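Local structure of DNA-3-methyladenine glycosidase II, putative (Deinococcus radiodurans, 2YG9) at residues V94-L99 and A125-Q130; D60-L65 and I131-L136; D39-Q44 and R186-E191; D171-G176 and A198-Y203; G50-L55 and S208-A213. The protein is a putative DNA glycosidase of the helix-hairpin-helix (HhH-GPD) superfamily of base excision DNA repair proteins, built of helices and loops. All blocks are in the same frame, centred on the assembly; numbering follows the deposited sequence.

Interaction 1 of 5, residues V94-L99 and A125-Q130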
# COMPACT_ATOMS: atom_id res chain seq x y z
N VAL A 94 12.50 -9.78 11.48
CA VAL A 94 12.02 -11.13 11.31
C VAL A 94 11.12 -11.38 12.52
O VAL A 94 11.49 -10.97 13.64
CB VAL A 94 13.23 -12.11 11.28
CG1 VAL A 94 12.74 -13.51 11.19
CG2 VAL A 94 14.19 -11.78 10.08
N PRO A 95 9.95 -12.00 12.33
CA PRO A 95 8.97 -12.15 13.42
C PRO A 95 9.50 -12.73 14.75
O PRO A 95 9.28 -12.14 15.82
CB PRO A 95 7.90 -13.05 12.81
CG PRO A 95 7.96 -12.75 11.35
CD PRO A 95 9.42 -12.54 11.06
N ALA A 96 10.21 -13.84 14.71
CA ALA A 96 10.66 -14.47 15.94
C ALA A 96 11.71 -13.60 16.62
O ALA A 96 11.76 -13.53 17.83
CB ALA A 96 11.22 -15.89 15.65
N ALA A 97 12.55 -12.95 15.84
CA ALA A 97 13.57 -12.09 16.39
C ALA A 97 12.96 -10.87 17.08
O ALA A 97 13.33 -10.52 18.20
CB ALA A 97 14.58 -11.68 15.28
N LEU A 98 11.98 -10.24 16.44
CA LEU A 98 11.33 -9.04 16.99
C LEU A 98 10.58 -9.29 18.30
O LEU A 98 10.42 -8.39 19.11
CB LEU A 98 10.37 -8.42 15.97
CG LEU A 98 11.08 -7.66 14.87
CD1 LEU A 98 10.12 -7.21 13.77
CD2 LEU A 98 11.80 -6.50 15.47
N LEU A 99 10.09 -10.51 18.49
CA LEU A 99 9.48 -10.92 19.76
C LEU A 99 10.48 -11.12 20.91
O LEU A 99 10.08 -11.21 22.07
CB LEU A 99 8.67 -12.19 19.53
CG LEU A 99 7.43 -12.02 18.65
CD1 LEU A 99 6.71 -13.38 18.44
CD2 LEU A 99 6.49 -10.98 19.23
N ALA A 125 1.50 -12.48 15.18
CA ALA A 125 0.57 -13.07 14.22
C ALA A 125 1.32 -14.00 13.24
O ALA A 125 0.80 -15.05 12.85
CB ALA A 125 -0.22 -11.95 13.49
N ALA A 126 2.54 -13.63 12.91
CA ALA A 126 3.41 -14.43 12.03
C ALA A 126 3.85 -15.73 12.74
O ALA A 126 3.78 -16.80 12.14
CB ALA A 126 4.61 -13.59 11.57
N VAL A 127 4.28 -15.65 13.99
CA VAL A 127 4.83 -16.82 14.67
C VAL A 127 3.71 -17.79 15.08
O VAL A 127 3.94 -19.00 15.15
CB VAL A 127 5.74 -16.45 15.84
CG1 VAL A 127 6.85 -15.50 15.32
CG2 VAL A 127 4.98 -15.87 17.00
N SER A 128 2.51 -17.25 15.31
CA SER A 128 1.36 -18.05 15.69
C SER A 128 0.63 -18.63 14.49
O SER A 128 -0.25 -19.45 14.66
CB SER A 128 0.43 -17.22 16.61
OG SER A 128 -0.31 -16.21 15.94
N GLY A 129 1.01 -18.24 13.28
CA GLY A 129 0.37 -18.72 12.07
C GLY A 129 -0.93 -18.01 11.69
O GLY A 129 -1.59 -18.42 10.71
N GLN A 130 -1.29 -16.96 12.42
CA GLN A 130 -2.51 -16.19 12.16
C GLN A 130 -2.43 -15.46 10.84
O GLN A 130 -3.44 -15.29 10.18
CB GLN A 130 -2.81 -15.18 13.26
CG GLN A 130 -3.38 -15.79 14.57
CD GLN A 130 -4.92 -16.05 14.57
OE1 GLN A 130 -5.52 -16.28 13.51
NE2 GLN A 130 -5.54 -16.03 15.77
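P95, at the start of the short helix 95-98, and L99, one turn further along the chain, receive V127 and A126 from the end of helix 113-127. The contact is wholly apolar and illustrates how two helix ends can be joined with a few methyl groups. P95 presents its ring: CG lies 3.5 Å from CB of A126, a tight approach, while CB of P95 touches CG1 of V127 at 3.7 Å. V127 and L99 meet tip to tip, and CG2 of V127 makes the closer touch, 3.4 Å from CD1 of L99. CG1 of V127, set anti to the carbonyl carbon (chi1 -55°), lies between P95 and L99. A96 adds a looser touch, CB to CG1 of V127 at 4.4 Å.

One layer out, P95 also packs on F62 of helix 61-71, A126 on F133, and L99 on A123. V94 occupies the N-cap position before P95, and its O accepts from L98 N. On the other partner, past V127, the chain leaves helical geometry at G129, with a positive phi of 81°, and two weak bonds turn back, from Q130 N to A125 O and from G129 N to A126 O. This is a Schellman motif, here closing helix 113-127 directly behind the residues that pack on helix 95-98.

Interaction 2 of 5, residues D60-L65 and I131-L136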
# COMPACT_ATOMS: atom_id res chain seq x y z
N ASP A 60 9.68 -10.09 0.85
CA ASP A 60 9.61 -10.03 2.32
C ASP A 60 8.42 -9.18 2.79
O ASP A 60 8.58 -8.05 3.27
CB ASP A 60 10.90 -9.43 2.87
CG ASP A 60 10.95 -9.41 4.42
OD1 ASP A 60 10.15 -10.16 5.07
OD2 ASP A 60 11.80 -8.64 4.95
N PRO A 61 7.22 -9.71 2.63
CA PRO A 61 6.01 -9.01 3.06
C PRO A 61 6.04 -8.51 4.52
O PRO A 61 5.66 -7.35 4.81
CB PRO A 61 4.93 -10.07 2.85
CG PRO A 61 5.45 -10.88 1.76
CD PRO A 61 6.89 -11.00 1.99
N PHE A 62 6.45 -9.40 5.43
CA PHE A 62 6.53 -9.04 6.84
C PHE A 62 7.38 -7.78 7.07
O PHE A 62 6.92 -6.81 7.66
CB PHE A 62 7.01 -10.20 7.72
CG PHE A 62 7.12 -9.82 9.15
CD1 PHE A 62 5.99 -9.71 9.91
CD2 PHE A 62 8.35 -9.44 9.69
CE1 PHE A 62 6.06 -9.31 11.24
CE2 PHE A 62 8.45 -9.05 11.03
CZ PHE A 62 7.29 -8.96 11.80
N GLY A 63 8.62 -7.80 6.61
CA GLY A 63 9.51 -6.67 6.69
C GLY A 63 8.93 -5.42 6.04
O GLY A 63 9.06 -4.34 6.60
N ARG A 64 8.30 -5.55 4.86
CA ARG A 64 7.68 -4.38 4.25
C ARG A 64 6.51 -3.84 5.05
O ARG A 64 6.32 -2.62 5.07
CB ARG A 64 7.22 -4.63 2.83
CG ARG A 64 8.38 -4.69 1.78
CD ARG A 64 9.03 -3.34 1.53
NE ARG A 64 8.08 -2.39 0.94
CZ ARG A 64 7.68 -2.39 -0.34
NH1 ARG A 64 8.17 -3.25 -1.21
NH2 ARG A 64 6.80 -1.50 -0.75
N LEU A 65 5.77 -4.74 5.70
CA LEU A 65 4.70 -4.34 6.62
C LEU A 65 5.29 -3.51 7.75
O LEU A 65 4.79 -2.42 8.04
CB LEU A 65 3.90 -5.53 7.16
CG LEU A 65 2.71 -5.07 8.05
CD1 LEU A 65 1.77 -4.10 7.33
CD2 LEU A 65 2.00 -6.28 8.58
N ILE A 131 -1.23 -15.02 10.48
CA ILE A 131 -0.97 -14.44 9.17
C ILE A 131 0.25 -15.15 8.62
O ILE A 131 1.30 -15.13 9.24
CB ILE A 131 -0.70 -12.90 9.23
CG1 ILE A 131 -1.89 -12.15 9.86
CG2 ILE A 131 -0.43 -12.37 7.81
CD1 ILE A 131 -1.60 -10.66 10.29
N ASP A 132 0.10 -15.76 7.44
CA ASP A 132 1.13 -16.55 6.81
C ASP A 132 1.78 -15.67 5.76
O ASP A 132 1.50 -15.79 4.56
CB ASP A 132 0.50 -17.84 6.23
CG ASP A 132 1.52 -18.83 5.67
OD1 ASP A 132 2.73 -18.57 5.70
OD2 ASP A 132 1.09 -19.88 5.17
N PHE A 133 2.69 -14.80 6.22
CA PHE A 133 3.34 -13.81 5.37
C PHE A 133 4.12 -14.48 4.25
O PHE A 133 4.29 -13.89 3.18
CB PHE A 133 4.25 -12.87 6.19
CG PHE A 133 3.51 -11.91 7.08
CD1 PHE A 133 3.11 -10.66 6.60
CD2 PHE A 133 3.23 -12.23 8.41
CE1 PHE A 133 2.44 -9.75 7.40
CE2 PHE A 133 2.56 -11.31 9.23
CZ PHE A 133 2.15 -10.07 8.73
N ALA A 134 4.56 -15.73 4.44
CA ALA A 134 5.31 -16.43 3.40
C ALA A 134 4.42 -16.94 2.24
O ALA A 134 4.92 -17.24 1.13
CB ALA A 134 6.12 -17.57 4.01
N HIS A 135 3.12 -17.05 2.50
CA HIS A 135 2.18 -17.62 1.52
C HIS A 135 0.94 -16.74 1.25
O HIS A 135 -0.19 -17.22 1.30
CB HIS A 135 1.77 -19.04 1.96
CG HIS A 135 2.95 -19.93 2.14
ND1 HIS A 135 3.68 -19.96 3.32
CD2 HIS A 135 3.60 -20.74 1.27
CE1 HIS A 135 4.70 -20.79 3.17
NE2 HIS A 135 4.67 -21.28 1.94
N LEU A 136 1.17 -15.46 0.95
CA LEU A 136 0.05 -14.53 0.64
C LEU A 136 -0.38 -14.58 -0.81
O LEU A 136 -1.53 -14.24 -1.16
CB LEU A 136 0.42 -13.08 0.99
CG LEU A 136 0.71 -12.80 2.49
CD1 LEU A 136 1.36 -11.45 2.66
CD2 LEU A 136 -0.55 -12.92 3.36
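F133 is the bump of this contact, and the start of helix 61-71 supplies the hollow, with P61, F62 and L65 as its walls. The F133 ring has different company at its faces and its rim. F62 lies over one face, with CB 4.3 Å from the F133 centroid in a CH-pi contact. The F62 ring, its CG anti to the backbone N (chi1 179°), turns an edge to the same partner: CD1 is 3.8 Å from CE2 of F133, and the planes stand at 80° in a T-shaped pair. The opposite face carries CG2 of I131, and L65 closes the rim, its CD2 3.7 Å from CE1 of F133.

A second, smaller fit lies beside the first. P61 sets CG 3.5 Å from the carbonyl O of F133, and its CB meets CD1 of L136 at 3.8 Å. Each segment also has a side-chain bond of its own: D60 caps the helix through a weak bond from G63 N to OD1, and H135 ND1 donates in its ring plane to D132 OD1.

Around this core, helix 156-166 brings F162 against P61 and L65, helix 113-127 places A122 and A123 on F62, and helix 95-98 adds L98.

Interaction 3 of 5, residues D39-Q44 and R186-E191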
# COMPACT_ATOMS: atom_id res chain seq x y z
N ASP A 39 -11.22 5.47 -20.61
CA ASP A 39 -11.88 6.51 -19.86
C ASP A 39 -11.12 7.74 -20.30
O ASP A 39 -9.94 7.86 -20.03
CB ASP A 39 -11.73 6.20 -18.36
CG ASP A 39 -12.21 7.31 -17.45
OD1 ASP A 39 -12.56 8.42 -17.90
OD2 ASP A 39 -12.24 7.05 -16.22
N PRO A 40 -11.78 8.65 -21.03
CA PRO A 40 -11.10 9.88 -21.50
C PRO A 40 -10.41 10.70 -20.40
O PRO A 40 -9.42 11.37 -20.67
CB PRO A 40 -12.22 10.66 -22.19
CG PRO A 40 -13.48 9.95 -21.87
CD PRO A 40 -13.16 8.56 -21.50
N VAL A 41 -10.88 10.63 -19.15
CA VAL A 41 -10.20 11.32 -18.06
C VAL A 41 -8.80 10.74 -17.87
O VAL A 41 -7.80 11.47 -17.87
CB VAL A 41 -11.03 11.31 -16.74
CG1 VAL A 41 -10.20 11.86 -15.54
CG2 VAL A 41 -12.29 12.12 -16.95
N LEU A 42 -8.73 9.42 -17.75
CA LEU A 42 -7.46 8.74 -17.54
C LEU A 42 -6.59 8.74 -18.81
O LEU A 42 -5.37 8.77 -18.71
CB LEU A 42 -7.64 7.33 -16.96
CG LEU A 42 -8.16 7.21 -15.52
CD1 LEU A 42 -7.90 5.78 -15.00
CD2 LEU A 42 -7.51 8.27 -14.58
N ALA A 43 -7.20 8.77 -20.00
CA ALA A 43 -6.40 8.97 -21.20
C ALA A 43 -5.59 10.25 -21.11
O ALA A 43 -4.41 10.24 -21.42
CB ALA A 43 -7.27 8.96 -22.47
N GLN A 44 -6.22 11.33 -20.65
CA GLN A 44 -5.56 12.62 -20.44
C GLN A 44 -4.58 12.58 -19.25
O GLN A 44 -3.45 13.02 -19.35
CB GLN A 44 -6.59 13.73 -20.16
CG GLN A 44 -7.11 14.53 -21.38
CD GLN A 44 -7.32 16.05 -21.09
OE1 GLN A 44 -6.33 16.85 -20.97
NE2 GLN A 44 -8.59 16.47 -21.07
N ARG A 186 -13.20 15.59 -8.01
CA ARG A 186 -12.78 16.70 -8.85
C ARG A 186 -12.93 16.39 -10.36
O ARG A 186 -13.43 17.21 -11.17
CB ARG A 186 -11.31 16.99 -8.52
CG ARG A 186 -10.66 18.17 -9.23
CD ARG A 186 -11.14 19.47 -8.65
NE ARG A 186 -10.64 19.70 -7.29
CZ ARG A 186 -10.87 20.81 -6.59
NH1 ARG A 186 -11.58 21.78 -7.13
NH2 ARG A 186 -10.38 20.96 -5.36
N LEU A 187 -12.50 15.19 -10.73
CA LEU A 187 -12.43 14.80 -12.12
C LEU A 187 -13.76 14.22 -12.60
O LEU A 187 -14.10 14.32 -13.76
CB LEU A 187 -11.23 13.84 -12.32
CG LEU A 187 -9.83 14.40 -12.09
CD1 LEU A 187 -8.71 13.37 -12.38
CD2 LEU A 187 -9.61 15.66 -12.95
N TYR A 188 -14.57 13.67 -11.70
CA TYR A 188 -15.85 13.08 -12.07
C TYR A 188 -16.98 13.61 -11.17
O TYR A 188 -17.66 12.83 -10.48
CB TYR A 188 -15.81 11.56 -11.98
CG TYR A 188 -14.64 10.90 -12.66
CD1 TYR A 188 -13.39 10.83 -12.05
CD2 TYR A 188 -14.80 10.30 -13.91
CE1 TYR A 188 -12.30 10.17 -12.68
CE2 TYR A 188 -13.73 9.67 -14.55
CZ TYR A 188 -12.47 9.63 -13.93
OH TYR A 188 -11.46 8.94 -14.56
N PRO A 189 -17.19 14.92 -11.18
CA PRO A 189 -18.26 15.51 -10.38
C PRO A 189 -19.66 14.96 -10.71
O PRO A 189 -20.05 14.85 -11.90
CB PRO A 189 -18.14 17.01 -10.72
CG PRO A 189 -17.44 17.08 -11.97
CD PRO A 189 -16.46 15.96 -11.94
N GLY A 190 -20.42 14.59 -9.69
CA GLY A 190 -21.78 14.11 -9.90
C GLY A 190 -21.88 12.68 -10.38
O GLY A 190 -22.99 12.19 -10.68
N GLU A 191 -20.74 11.97 -10.41
CA GLU A 191 -20.70 10.59 -10.82
C GLU A 191 -20.50 9.72 -9.59
O GLU A 191 -19.86 10.13 -8.63
CB GLU A 191 -19.59 10.35 -11.83
CG GLU A 191 -19.85 11.03 -13.12
CD GLU A 191 -18.83 10.75 -14.18
OE1 GLU A 191 -18.72 9.58 -14.61
OE2 GLU A 191 -18.18 11.73 -14.60
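A buried contact, part polar and part apolar, joins D39 and V41 at the start of helix 40-49 to L187, the last residue of helix 178-187, and Y188 just after it. Its motif is an N-cap whose carboxylate does more than cap. D39 OD1 accepts from V41 N at 3.0 Å, the capping bond, while OD2 accepts from the hydroxyl of Y188 at 2.6 Å. Both donors stand above the carboxylate plane, and D39 and Y188 meet tip to tip with their planes 61° apart. W200 NE1 of helix 193-200 also donates to OD2, so three donors grip this one carboxylate and would be expected to stabilise its negative charge.

Y188 opens a type II beta turn to E191, with G190 at positive phi (79°) and E191 N bonded back to Y188 O. CG of Y188 is anti to the carbonyl carbon (chi1 -49°), and the far end of the ring comes to the start of helix 40-49. V41 and Y188 also meet tip to tip, V41 CB 3.2 Å from Y188 OH and CG1 3.6 Å from CZ. The same methyl is 3.8 Å from CD1 of L187, so V41 touches both L187 and Y188. L42 crosses the tyrosine at about a right angle, its CG 3.8 Å from Y188 OH.

Interaction 4 of 5, residues D171-G176 and A198-Y203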
# COMPACT_ATOMS: atom_id res chain seq x y z
N ASP A 171 -5.30 -4.48 -8.61
CA ASP A 171 -6.68 -4.09 -8.71
C ASP A 171 -7.26 -3.54 -7.40
O ASP A 171 -8.34 -3.95 -6.94
CB ASP A 171 -7.52 -5.26 -9.25
CG ASP A 171 -8.87 -4.80 -9.73
OD1 ASP A 171 -9.00 -3.62 -10.14
OD2 ASP A 171 -9.81 -5.59 -9.67
N VAL A 172 -6.53 -2.59 -6.82
CA VAL A 172 -6.87 -2.02 -5.52
C VAL A 172 -7.22 -0.54 -5.63
O VAL A 172 -6.37 0.27 -5.97
CB VAL A 172 -5.70 -2.12 -4.54
CG1 VAL A 172 -6.14 -1.54 -3.13
CG2 VAL A 172 -5.17 -3.60 -4.40
N PHE A 173 -8.47 -0.19 -5.34
CA PHE A 173 -8.84 1.19 -5.14
C PHE A 173 -9.25 1.33 -3.69
O PHE A 173 -10.24 0.75 -3.28
CB PHE A 173 -10.00 1.62 -6.04
CG PHE A 173 -10.40 3.07 -5.86
CD1 PHE A 173 -9.69 4.08 -6.50
CD2 PHE A 173 -11.42 3.43 -5.01
CE1 PHE A 173 -10.01 5.42 -6.29
CE2 PHE A 173 -11.77 4.74 -4.85
CZ PHE A 173 -11.05 5.74 -5.47
N SER A 174 -8.49 2.12 -2.95
CA SER A 174 -8.74 2.46 -1.58
C SER A 174 -9.74 3.62 -1.44
O SER A 174 -9.40 4.78 -1.58
CB SER A 174 -7.40 2.76 -0.90
OG SER A 174 -7.52 2.83 0.50
N SER A 175 -10.99 3.27 -1.10
CA SER A 175 -12.08 4.22 -1.03
C SER A 175 -11.97 5.10 0.22
O SER A 175 -12.62 6.13 0.29
CB SER A 175 -13.38 3.49 -1.01
OG SER A 175 -13.50 2.85 0.26
N GLY A 176 -11.11 4.71 1.16
CA GLY A 176 -10.74 5.55 2.31
C GLY A 176 -9.51 6.43 2.17
O GLY A 176 -9.13 7.08 3.11
N ALA A 198 -15.00 1.11 -10.84
CA ALA A 198 -15.26 -0.26 -11.35
C ALA A 198 -14.79 -0.44 -12.80
O ALA A 198 -14.34 -1.51 -13.19
CB ALA A 198 -16.78 -0.58 -11.25
N ARG A 199 -14.93 0.62 -13.59
CA ARG A 199 -14.52 0.62 -14.99
C ARG A 199 -13.02 0.40 -15.15
O ARG A 199 -12.56 -0.18 -16.16
CB ARG A 199 -14.90 1.95 -15.62
CG ARG A 199 -14.62 2.03 -17.10
CD ARG A 199 -15.18 3.28 -17.68
NE ARG A 199 -14.95 3.39 -19.11
CZ ARG A 199 -15.38 4.42 -19.84
NH1 ARG A 199 -16.04 5.41 -19.26
NH2 ARG A 199 -15.15 4.47 -21.15
N TRP A 200 -12.27 0.87 -14.16
CA TRP A 200 -10.82 0.73 -14.17
C TRP A 200 -10.36 -0.66 -13.89
O TRP A 200 -9.28 -1.02 -14.28
CB TRP A 200 -10.17 1.68 -13.17
CG TRP A 200 -10.53 3.12 -13.38
CD1 TRP A 200 -10.98 3.71 -14.52
CD2 TRP A 200 -10.42 4.16 -12.41
NE1 TRP A 200 -11.18 5.06 -14.31
CE2 TRP A 200 -10.80 5.37 -13.04
CE3 TRP A 200 -10.00 4.20 -11.08
CZ2 TRP A 200 -10.82 6.59 -12.37
CZ3 TRP A 200 -9.99 5.41 -10.42
CH2 TRP A 200 -10.41 6.59 -11.07
N ALA A 201 -11.18 -1.46 -13.21
CA ALA A 201 -10.88 -2.88 -13.00
C ALA A 201 -10.57 -3.57 -14.33
O ALA A 201 -11.22 -3.27 -15.29
CB ALA A 201 -12.06 -3.54 -12.32
N PRO A 202 -9.58 -4.48 -14.37
CA PRO A 202 -8.72 -5.01 -13.30
C PRO A 202 -7.41 -4.26 -13.02
O PRO A 202 -6.43 -4.89 -12.54
CB PRO A 202 -8.40 -6.41 -13.82
CG PRO A 202 -8.18 -6.17 -15.25
CD PRO A 202 -9.30 -5.18 -15.64
N TYR A 203 -7.42 -2.93 -13.23
CA TYR A 203 -6.21 -2.11 -13.11
C TYR A 203 -6.47 -0.91 -12.19
O TYR A 203 -6.02 0.18 -12.44
CB TYR A 203 -5.72 -1.64 -14.49
CG TYR A 203 -5.54 -2.78 -15.49
CD1 TYR A 203 -4.55 -3.73 -15.31
CD2 TYR A 203 -6.39 -2.90 -16.61
CE1 TYR A 203 -4.40 -4.80 -16.22
CE2 TYR A 203 -6.23 -3.94 -17.51
CZ TYR A 203 -5.24 -4.87 -17.31
OH TYR A 203 -5.06 -5.88 -18.23
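The turn that links helix 193-200 to helix 204-219 contains a cis peptide before P202. D171, from the loop ahead of helix 178-187, packs against it, while F173, two residues on, meets W200 just before the turn. The chains come close, with the CA atoms of D171 and Y203 only 4.8 Å apart. D171 has CG anti to the backbone N (chi1 -164°), which brings CG to 3.6 Å from CA of P202. OD1 of D171 lies 3.4 Å from the carbonyl carbon of P202 and 3.5 Å from CA of A201, while CB of D171 sits 3.5 Å from O of P202. The turn is held internally by Y203 N bonded to W200 O, and CG of P202 rests over one face of the Y203 ring.

Further along the loop, F173 and W200 cross obliquely, and the rim atom CZ3 of W200 is 4.1 Å from CE1 of F173, a loose apolar touch near the plane of the indole. Y203 makes an edge-to-face pair with H35, and its side chain lies about 4 Å from a bound nickel(II) ion.

The polar end of D171 is satisfied outside the turn: OD1 forms a salt bridge with NE of R204, the first residue of helix 204-219. Because Y203 holds the N-cap position there, the carboxylate sits near a helix start, and both R204 and the helix end would probably stabilise its negative charge.

Interaction 5 of 5, residues G50-L55 and S208-A213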
# COMPACT_ATOMS: atom_id res chain seq x y z
N GLY A 50 2.67 10.80 -17.71
CA GLY A 50 3.69 9.95 -18.29
C GLY A 50 3.74 8.55 -17.68
O GLY A 50 2.76 8.04 -17.10
N GLU A 51 4.90 7.91 -17.82
CA GLU A 51 5.07 6.54 -17.37
C GLU A 51 5.40 6.47 -15.89
O GLU A 51 6.10 7.31 -15.36
CB GLU A 51 6.17 5.84 -18.18
CG GLU A 51 5.99 4.35 -18.22
CD GLU A 51 5.11 3.91 -19.39
OE1 GLU A 51 5.56 4.21 -20.54
OE2 GLU A 51 4.02 3.26 -19.18
N LEU A 52 4.85 5.45 -15.23
CA LEU A 52 5.10 5.18 -13.82
C LEU A 52 5.87 3.87 -13.72
O LEU A 52 5.64 2.97 -14.50
CB LEU A 52 3.78 5.06 -13.05
CG LEU A 52 2.83 6.25 -13.00
CD1 LEU A 52 1.59 5.96 -12.17
CD2 LEU A 52 3.58 7.44 -12.48
N PRO A 53 6.82 3.76 -12.77
CA PRO A 53 7.61 2.51 -12.66
C PRO A 53 6.76 1.26 -12.32
O PRO A 53 5.78 1.35 -11.56
CB PRO A 53 8.59 2.80 -11.53
CG PRO A 53 8.05 4.04 -10.83
CD PRO A 53 7.18 4.77 -11.76
N VAL A 54 7.14 0.12 -12.90
CA VAL A 54 6.50 -1.15 -12.58
C VAL A 54 6.94 -1.62 -11.15
O VAL A 54 8.13 -1.81 -10.87
CB VAL A 54 6.80 -2.24 -13.67
CG1 VAL A 54 6.07 -3.54 -13.40
CG2 VAL A 54 6.41 -1.78 -15.08
N LEU A 55 5.97 -1.84 -10.27
CA LEU A 55 6.23 -2.35 -8.91
C LEU A 55 6.40 -3.87 -8.91
O LEU A 55 5.57 -4.59 -9.46
CB LEU A 55 5.07 -2.00 -7.95
CG LEU A 55 4.70 -0.53 -7.96
CD1 LEU A 55 3.61 -0.22 -6.99
CD2 LEU A 55 5.95 0.27 -7.70
N SER A 208 -5.23 4.24 -9.49
CA SER A 208 -4.96 4.91 -8.21
C SER A 208 -3.61 5.66 -8.24
O SER A 208 -3.52 6.83 -7.87
CB SER A 208 -4.98 3.88 -7.08
OG SER A 208 -6.29 3.43 -6.80
N ARG A 209 -2.55 4.99 -8.70
CA ARG A 209 -1.24 5.62 -8.80
C ARG A 209 -1.23 6.83 -9.74
O ARG A 209 -0.55 7.85 -9.45
CB ARG A 209 -0.19 4.58 -9.20
CG ARG A 209 0.05 3.53 -8.10
CD ARG A 209 1.05 2.47 -8.57
NE ARG A 209 2.36 3.08 -8.85
CZ ARG A 209 3.29 2.58 -9.68
NH1 ARG A 209 3.07 1.49 -10.39
NH2 ARG A 209 4.43 3.23 -9.83
N TYR A 210 -1.99 6.76 -10.82
CA TYR A 210 -2.15 7.92 -11.70
C TYR A 210 -2.93 9.05 -11.07
O TYR A 210 -2.63 10.21 -11.30
CB TYR A 210 -2.72 7.52 -13.08
CG TYR A 210 -1.65 7.09 -14.07
CD1 TYR A 210 -0.72 8.01 -14.57
CD2 TYR A 210 -1.53 5.78 -14.44
CE1 TYR A 210 0.29 7.61 -15.46
CE2 TYR A 210 -0.52 5.37 -15.32
CZ TYR A 210 0.39 6.29 -15.83
OH TYR A 210 1.37 5.83 -16.70
N LEU A 211 -3.96 8.75 -10.27
CA LEU A 211 -4.61 9.82 -9.50
C LEU A 211 -3.66 10.54 -8.53
O LEU A 211 -3.68 11.80 -8.42
CB LEU A 211 -5.84 9.29 -8.75
CG LEU A 211 -7.09 8.94 -9.58
CD1 LEU A 211 -8.17 8.43 -8.64
CD2 LEU A 211 -7.56 10.13 -10.42
N TRP A 212 -2.83 9.78 -7.82
CA TRP A 212 -1.86 10.40 -6.93
C TRP A 212 -0.82 11.18 -7.75
O TRP A 212 -0.34 12.27 -7.33
CB TRP A 212 -1.15 9.35 -6.05
CG TRP A 212 -2.01 8.74 -4.95
CD1 TRP A 212 -2.80 9.41 -4.08
CD2 TRP A 212 -2.14 7.35 -4.63
NE1 TRP A 212 -3.40 8.53 -3.21
CE2 TRP A 212 -3.01 7.26 -3.53
CE3 TRP A 212 -1.56 6.18 -5.14
CZ2 TRP A 212 -3.36 6.03 -2.94
CZ3 TRP A 212 -1.92 4.95 -4.55
CH2 TRP A 212 -2.81 4.90 -3.48
N ALA A 213 -0.45 10.64 -8.91
CA ALA A 213 0.54 11.31 -9.74
C ALA A 213 -0.03 12.64 -10.26
O ALA A 213 0.66 13.64 -10.34
CB ALA A 213 1.00 10.42 -10.91
O HOH W 1 3.00 3.66 -16.70
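Residues 50-55 run extended beside helix 204-219 with no regular structure of their own, L52 and Y210 coming nearest with CA atoms 8.0 Å apart. Where a loop lies along a helix in this way, side chains of the helix can bond to the carbonyls of the loop, and R209 and Y210 do exactly that. The R209 chain bends at chi3 (63°) before its guanidinium reaches P53 O, which it holds with two nitrogens, NH1 at 3.0 Å and NH2 at 2.9 Å, both acting on one atom that lies nearly in the guanidinium plane. NH1 comes nearly along the C=O axis of P53, whereas NH2 lies in the carbonyl plane on a lone pair. Two leucines enclose the flat group: CB of L52 over one face and CG of L55, 3.6 Å from NH1 of R209, over the other.

In the fold this loop joins helix 40-49 to helix 61-71, and the contact fastens it to the long C-terminal helix of this all-helical HhH-GPD protein. G50, at positive phi just beyond helix 40-49, offers its O to the hydroxyl of Y210, which donates at 2.6 Å. The ring also takes L52: CD1 sits over its centre, 3.6 Å from the centroid and 2° off the normal, a CH-pi contact. CD2 of L52 faces CB of A213 at 4.2 Å. One water bridges the polar side, donating to Y210 OH and to OE2 of E51 and accepting from L52 N.

In the fold
From the N terminus, residues 39-44 open interaction 3, which closes only at 186-191. Residues 50-55 open interaction 5, closed last, at 208-213. These two long loops cross. Inside both lies interaction 2, from 60-65 to 131-136, with interaction 1, from 94-99 to 125-130, nested within it; the two touch through F62 and F133 and join helices 61-71, 95-98 and 113-127. Interaction 4 follows in series, from 171-176 to 198-203; it crosses interaction 3 and nests in interaction 5. Interactions 3, 4 and 5 adjoin one another, interaction 4 meeting the others through W200 and S208, and tie helices 40-49, 178-187, 193-200 and 204-219. The centres of interactions 1 and 3 are about 44 Å apart.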